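Local coordinates for uncharacterized protein (Porphyromonas gingivalis, PDB 2QSV) that is of unknown function, possibly related to cysteine-type peptidases, and holds two Ig-like beta-sandwich domains in this C-terminal part, at residues A[105-110]-A[151-156]; A[159-164]-A[185-190]. One frame throughout, in Å; residues are numbered along the deposited sequence. Where two conformers were deposited one is given.

Contact 1 of 2, residues A[105-110]-A[151-156]; sequences LVDNFP and RLHSVT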
loop_
_atom_site.group_PDB
_atom_site.type_symbol
_atom_site.label_atom_id
_atom_site.label_comp_id
_atom_site.label_asym_id
_atom_site.label_seq_id
_atom_site.Cartn_x
_atom_site.Cartn_y
_atom_site.Cartn_z
ATOM N N LEU A 105 8.195 2.469 -2.284
ATOM C CA LEU A 105 9.327 3.243 -2.761
ATOM C C LEU A 105 10.455 3.100 -1.729
ATOM O O LEU A 105 10.266 3.411 -0.529
ATOM C CB LEU A 105 8.938 4.718 -2.984
ATOM C CG LEU A 105 10.067 5.615 -3.508
ATOM C CD1 LEU A 105 10.595 5.186 -4.896
ATOM C CD2 LEU A 105 9.693 7.130 -3.523
ATOM N N VAL A 106 11.606 2.585 -2.167
ATOM C CA VAL A 106 12.740 2.349 -1.250
ATOM C C VAL A 106 13.928 3.288 -1.561
ATOM O O VAL A 106 13.911 3.989 -2.570
ATOM C CB VAL A 106 13.180 0.811 -1.207
ATOM C CG1 VAL A 106 11.988 -0.093 -0.771
ATOM C CG2 VAL A 106 13.757 0.345 -2.535
ATOM N N ASP A 107 14.955 3.267 -0.714
ATOM C CA ASP A 107 16.200 4.015 -0.954
ATOM C C ASP A 107 16.997 3.583 -2.182
ATOM O O ASP A 107 17.015 2.403 -2.582
ATOM C CB ASP A 107 17.121 3.925 0.266
ATOM C CG ASP A 107 16.543 4.650 1.485
ATOM O OD1 ASP A 107 16.596 5.897 1.498
ATOM O OD2 ASP A 107 16.004 3.988 2.410
ATOM N N ASN A 108 17.694 4.552 -2.764
ATOM C CA ASN A 108 18.752 4.218 -3.722
ATOM C C ASN A 108 20.015 3.721 -3.010
ATOM O O ASN A 108 20.955 4.499 -2.747
ATOM C CB ASN A 108 19.026 5.412 -4.656
ATOM C CG ASN A 108 20.041 5.085 -5.750
ATOM O OD1 ASN A 108 20.356 3.926 -6.021
ATOM N ND2 ASN A 108 20.593 6.126 -6.343
ATOM N N PHE A 109 20.037 2.415 -2.725
ATOM C CA PHE A 109 21.045 1.827 -1.868
ATOM C C PHE A 109 22.467 1.837 -2.438
ATOM O O PHE A 109 23.401 1.961 -1.653
ATOM C CB PHE A 109 20.670 0.407 -1.381
ATOM C CG PHE A 109 19.537 0.376 -0.391
ATOM C CD1 PHE A 109 19.715 0.830 0.940
ATOM C CD2 PHE A 109 18.281 -0.105 -0.773
ATOM C CE1 PHE A 109 18.672 0.824 1.857
ATOM C CE2 PHE A 109 17.210 -0.107 0.124
ATOM C CZ PHE A 109 17.402 0.332 1.455
ATOM N N PRO A 110 22.646 1.648 -3.785
ATOM C CA PRO A 110 24.029 1.783 -4.340
ATOM C C PRO A 110 24.666 3.164 -4.143
ATOM O O PRO A 110 25.897 3.261 -4.095
ATOM C CB PRO A 110 23.864 1.452 -5.841
ATOM C CG PRO A 110 22.573 0.590 -5.896
ATOM C CD PRO A 110 21.680 1.238 -4.836
ATOM N N ARG A 151 16.307 3.815 9.665
ATOM C CA ARG A 151 15.174 4.685 9.461
ATOM C C ARG A 151 13.932 3.910 9.027
ATOM O O ARG A 151 14.032 3.077 8.118
ATOM C CB ARG A 151 15.522 5.699 8.372
ATOM C CG ARG A 151 16.695 6.625 8.765
ATOM C CD ARG A 151 17.064 7.549 7.590
ATOM N NE ARG A 151 18.401 8.095 7.802
ATOM C CZ ARG A 151 18.692 9.010 8.727
ATOM N NH1 ARG A 151 17.740 9.482 9.528
ATOM N NH2 ARG A 151 19.936 9.453 8.871
ATOM N N LEU A 152 12.805 4.173 9.674
ATOM C CA LEU A 152 11.552 3.504 9.362
ATOM C C LEU A 152 10.761 4.490 8.543
ATOM O O LEU A 152 10.157 5.412 9.096
ATOM C CB LEU A 152 10.782 3.094 10.631
ATOM C CG LEU A 152 11.492 2.303 11.712
ATOM C CD1 LEU A 152 10.536 1.899 12.861
ATOM C CD2 LEU A 152 12.279 1.086 11.192
ATOM N N HIS A 153 10.854 4.361 7.222
ATOM C CA HIS A 153 10.204 5.306 6.346
ATOM C C HIS A 153 8.683 5.209 6.406
ATOM O O HIS A 153 8.000 6.214 6.303
ATOM C CB HIS A 153 10.668 5.115 4.909
ATOM C CG HIS A 153 12.133 5.207 4.733
ATOM N ND1 HIS A 153 12.861 6.300 5.153
ATOM C CD2 HIS A 153 13.017 4.357 4.154
ATOM C CE1 HIS A 153 14.126 6.131 4.816
ATOM N NE2 HIS A 153 14.247 4.958 4.211
ATOM N N SER A 154 8.144 4.001 6.522
ATOM C CA SER A 154 6.687 3.864 6.709
ATOM C C SER A 154 6.377 2.553 7.412
ATOM O O SER A 154 7.151 1.603 7.322
ATOM C CB SER A 154 5.936 3.947 5.346
ATOM O OG SER A 154 6.343 2.885 4.517
ATOM N N VAL A 155 5.248 2.513 8.116
ATOM C CA VAL A 155 4.793 1.327 8.796
ATOM C C VAL A 155 3.307 1.293 8.482
ATOM O O VAL A 155 2.565 2.153 8.935
ATOM C CB VAL A 155 5.029 1.345 10.349
ATOM C CG1 VAL A 155 4.360 0.140 10.983
ATOM C CG2 VAL A 155 6.582 1.328 10.725
ATOM N N THR A 156 2.886 0.334 7.665
ATOM C CA THR A 156 1.508 0.325 7.193
ATOM C C THR A 156 0.777 -1.015 7.453
ATOM O O THR A 156 1.382 -2.104 7.444
ATOM C CB THR A 156 1.387 0.794 5.711
ATOM O OG1 THR A 156 2.335 0.119 4.909
ATOM C CG2 THR A 156 1.623 2.346 5.548
#
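Asp107 and His153 each carry CG anti to their own carbonyl carbon, with chi1 near -60°, and this swings carboxylate and imidazole toward each other. The pair ties the linker that leaves the first of two Ig-like beta sandwiches to the second. Asp107 sits in this linker, just after strand 94-105, the last long strand of the first sandwich. His153 sits on strand 150-157 of the second, at a classic beta bulge, with His153 and Ser154 set opposite the single residue Ile203.

The contact is essentially one His-carboxylate hydrogen bond. His153 NE2 donates to Asp107 OD2 at 2.7 Å. The bond is bent, with an N-H...O angle of 147°. OD2 receives the N-H on its syn side, slightly out of the carboxylate plane, and also lies somewhat off the imidazole plane. The two flat groups are not coplanar but turned 54° against each other. The second oxygen, Asp107 OD1, stays farther off, 3.7 Å from His153 NE2. The carboxylate meets the ring edge, with OD2 doing the bonding.

Side chains of Asp107 and His153 both touch Pro75, in the loop before strand 76-87 of the first sandwich. Asp107 also touches Asn205. Close by, Ser154 OG is hydrogen-bonded to Met77 N, a polar link between the sandwiches themselves. The loop is packed locally as well: Asp107 CB lies over the centre of one face of the Phe109 ring. On the histidine, the backbone oxygen Arg151 O stands over the centre of one face of the His153 ring, 4.2 Å above its plane.

Contact 2 of 2, residues A[159-164]-A[185-190]; sequences NPALTA and PQVMKA. With NA (sodium ion), chain C.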
loop_
_atom_site.group_PDB
_atom_site.type_symbol
_atom_site.label_atom_id
_atom_site.label_comp_id
_atom_site.label_asym_id
_atom_site.label_seq_id
_atom_site.Cartn_x
_atom_site.Cartn_y
_atom_site.Cartn_z
ATOM N N ASN A 159 -5.363 -4.339 7.104
ATOM C CA ASN A 159 -6.493 -4.839 7.856
ATOM C C ASN A 159 -7.007 -3.810 8.870
ATOM O O ASN A 159 -6.208 -3.279 9.679
ATOM C CB ASN A 159 -6.092 -6.159 8.517
ATOM C CG ASN A 159 -7.272 -6.928 9.068
ATOM O OD1 ASN A 159 -8.020 -6.437 9.923
ATOM N ND2 ASN A 159 -7.435 -8.139 8.585
ATOM N N PRO A 160 -8.347 -3.510 8.829
ATOM C CA PRO A 160 -8.963 -2.517 9.680
ATOM C C PRO A 160 -8.999 -2.884 11.167
ATOM O O PRO A 160 -9.267 -2.016 11.977
ATOM C CB PRO A 160 -10.409 -2.409 9.115
ATOM C CG PRO A 160 -10.674 -3.746 8.561
ATOM C CD PRO A 160 -9.362 -4.131 7.916
ATOM N N ALA A 161 -8.763 -4.138 11.518
ATOM C CA ALA A 161 -8.713 -4.536 12.930
ATOM C C ALA A 161 -7.298 -4.360 13.540
ATOM O O ALA A 161 -7.125 -4.508 14.742
ATOM C CB ALA A 161 -9.152 -5.985 13.092
ATOM N N LEU A 162 -6.314 -4.059 12.697
ATOM C CA LEU A 162 -4.883 -4.071 13.075
ATOM C C LEU A 162 -4.254 -2.687 12.927
ATOM O O LEU A 162 -4.341 -2.083 11.852
ATOM C CB LEU A 162 -4.113 -5.062 12.198
ATOM C CG LEU A 162 -2.569 -5.175 12.353
ATOM C CD1 LEU A 162 -2.093 -5.662 13.722
ATOM C CD2 LEU A 162 -2.011 -6.089 11.284
ATOM N N THR A 163 -3.628 -2.195 13.998
ATOM C CA THR A 163 -2.806 -0.982 13.916
ATOM C C THR A 163 -1.393 -1.222 14.448
ATOM O O THR A 163 -1.186 -2.124 15.236
ATOM C CB THR A 163 -3.418 0.222 14.670
ATOM O OG1 THR A 163 -3.626 -0.127 16.040
ATOM C CG2 THR A 163 -4.749 0.650 14.028
ATOM N N ALA A 164 -0.419 -0.464 13.937
ATOM C CA ALA A 164 0.991 -0.616 14.364
ATOM C C ALA A 164 1.702 0.705 14.212
ATOM O O ALA A 164 1.784 1.244 13.099
ATOM C CB ALA A 164 1.708 -1.727 13.567
ATOM N N PRO A 185 -10.868 -6.845 18.348
ATOM C CA PRO A 185 -11.759 -7.972 18.060
ATOM C C PRO A 185 -13.197 -7.529 17.697
ATOM O O PRO A 185 -13.905 -8.296 17.054
ATOM C CB PRO A 185 -11.778 -8.766 19.377
ATOM C CG PRO A 185 -11.466 -7.772 20.403
ATOM C CD PRO A 185 -10.507 -6.794 19.774
ATOM N N GLN A 186 -13.614 -6.355 18.163
ATOM C CA GLN A 186 -14.924 -5.785 17.798
ATOM C C GLN A 186 -15.024 -5.427 16.312
ATOM O O GLN A 186 -16.124 -5.526 15.718
ATOM C CB GLN A 186 -15.285 -4.572 18.670
ATOM C CG GLN A 186 -15.294 -4.883 20.172
ATOM C CD GLN A 186 -16.025 -6.201 20.542
ATOM O OE1 GLN A 186 -17.187 -6.397 20.198
ATOM N NE2 GLN A 186 -15.342 -7.086 21.267
ATOM N N VAL A 187 -13.890 -5.037 15.714
ATOM C CA VAL A 187 -13.822 -4.748 14.292
ATOM C C VAL A 187 -13.908 -6.056 13.563
ATOM O O VAL A 187 -14.651 -6.157 12.597
ATOM C CB VAL A 187 -12.545 -3.905 13.876
ATOM C CG1 VAL A 187 -12.382 -3.818 12.357
ATOM C CG2 VAL A 187 -12.624 -2.514 14.458
HETATM N N MSE A 188 -13.177 -7.068 14.030
HETATM C CA MSE A 188 -13.220 -8.401 13.425
HETATM C C MSE A 188 -14.643 -8.997 13.446
HETATM O O MSE A 188 -15.084 -9.612 12.471
HETATM C CB MSE A 188 -12.272 -9.365 14.147
HETATM C CG MSE A 188 -10.815 -8.930 14.180
HETATM SE SE MSE A 188 -9.762 -10.071 15.375
HETATM C CE MSE A 188 -10.190 -11.890 14.789
ATOM N N LYS A 189 -15.343 -8.823 14.567
ATOM C CA LYS A 189 -16.721 -9.272 14.675
ATOM C C LYS A 189 -17.629 -8.503 13.703
ATOM O O LYS A 189 -18.277 -9.119 12.855
ATOM C CB LYS A 189 -17.218 -9.197 16.116
ATOM C CG LYS A 189 -16.892 -10.436 16.902
ATOM C CD LYS A 189 -17.348 -10.348 18.331
ATOM C CE LYS A 189 -16.553 -9.321 19.090
ATOM N NZ LYS A 189 -16.500 -9.651 20.543
ATOM N N ALA A 190 -17.642 -7.170 13.805
ATOM C CA ALA A 190 -18.393 -6.335 12.851
ATOM C C ALA A 190 -18.120 -6.693 11.383
ATOM O O ALA A 190 -18.984 -6.491 10.544
ATOM C CB ALA A 190 -18.140 -4.868 13.115
HETATM NA NA NA C . -5.311 -0.848 9.513
HETATM O O HOH W 1 -6.066 0.332 11.060
HETATM O O HOH W 2 -3.856 1.266 9.842
HETATM O O HOH W 3 -6.470 0.023 7.438
#
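Val187 and Met188 pack against Ala161, whose methyl group meets both. Ala161 CB lies 3.6 Å from Met188 CG and 4.0 Å from Val187 CG1. Val187 CG1 is anti to the backbone N (chi1 171°), which puts this methyl against the turn. Val187 CG1 comes within 3.6 Å of the backbone oxygen Pro160 O. The Pro160 side chain lies aslant to Val187, with Pro160 CB 4.0 Å from Val187 CG1. Met188, modelled as selenomethionine, touches Ala161 through CG alone. Its chi1 of -58° sets that CG beside the backbone N, where it reaches the alanine methyl.

Residues 159-162 form a type I beta turn. Asn159 OD1 accepts from Ala161 N at 2.9 Å, in the carbonyl plane and nearly straight (161°); this is an Asx turn, inside the type I turn. Asn159 O accepts a hydrogen bond from Leu162 N. The same Asn159 O coordinates a sodium ion at 2.6 Å. Leu162 O coordinates this ion at 2.8 Å. Three waters and Thr157 OG1 complete the six ligands. The helix meets the turn through apolar side chains.

Ala161 is tied by a backbone hydrogen bond to Asp184, just before the helix. The short helix 185-190 follows strand 176-183, the sheet neighbour of strand 162-166. Met188 packs on Val183 of strand 176-183, and Pro160 on Trp193 in the loop leading to strand 195-204.

How the contacts relate
The contacts are successive along the chain, with centres 26 Å apart. Contact 1 ties the linker between the sandwiches to the second one; contact 2 lies wholly within the second. Strand 150-157 carries one side of contact 1 and runs on to Thr157, which shares the sodium ion with residues of contact 2. The next strand, 162-166, belongs to the other sheet. Segments 151-156 and 159-164 meet where Val155 CG1 packs 3.5 Å from Ala164 O. The sodium site belongs to contact 2. Contact 1 stands well away from it: the ion is 21.1 Å from His153 NE2.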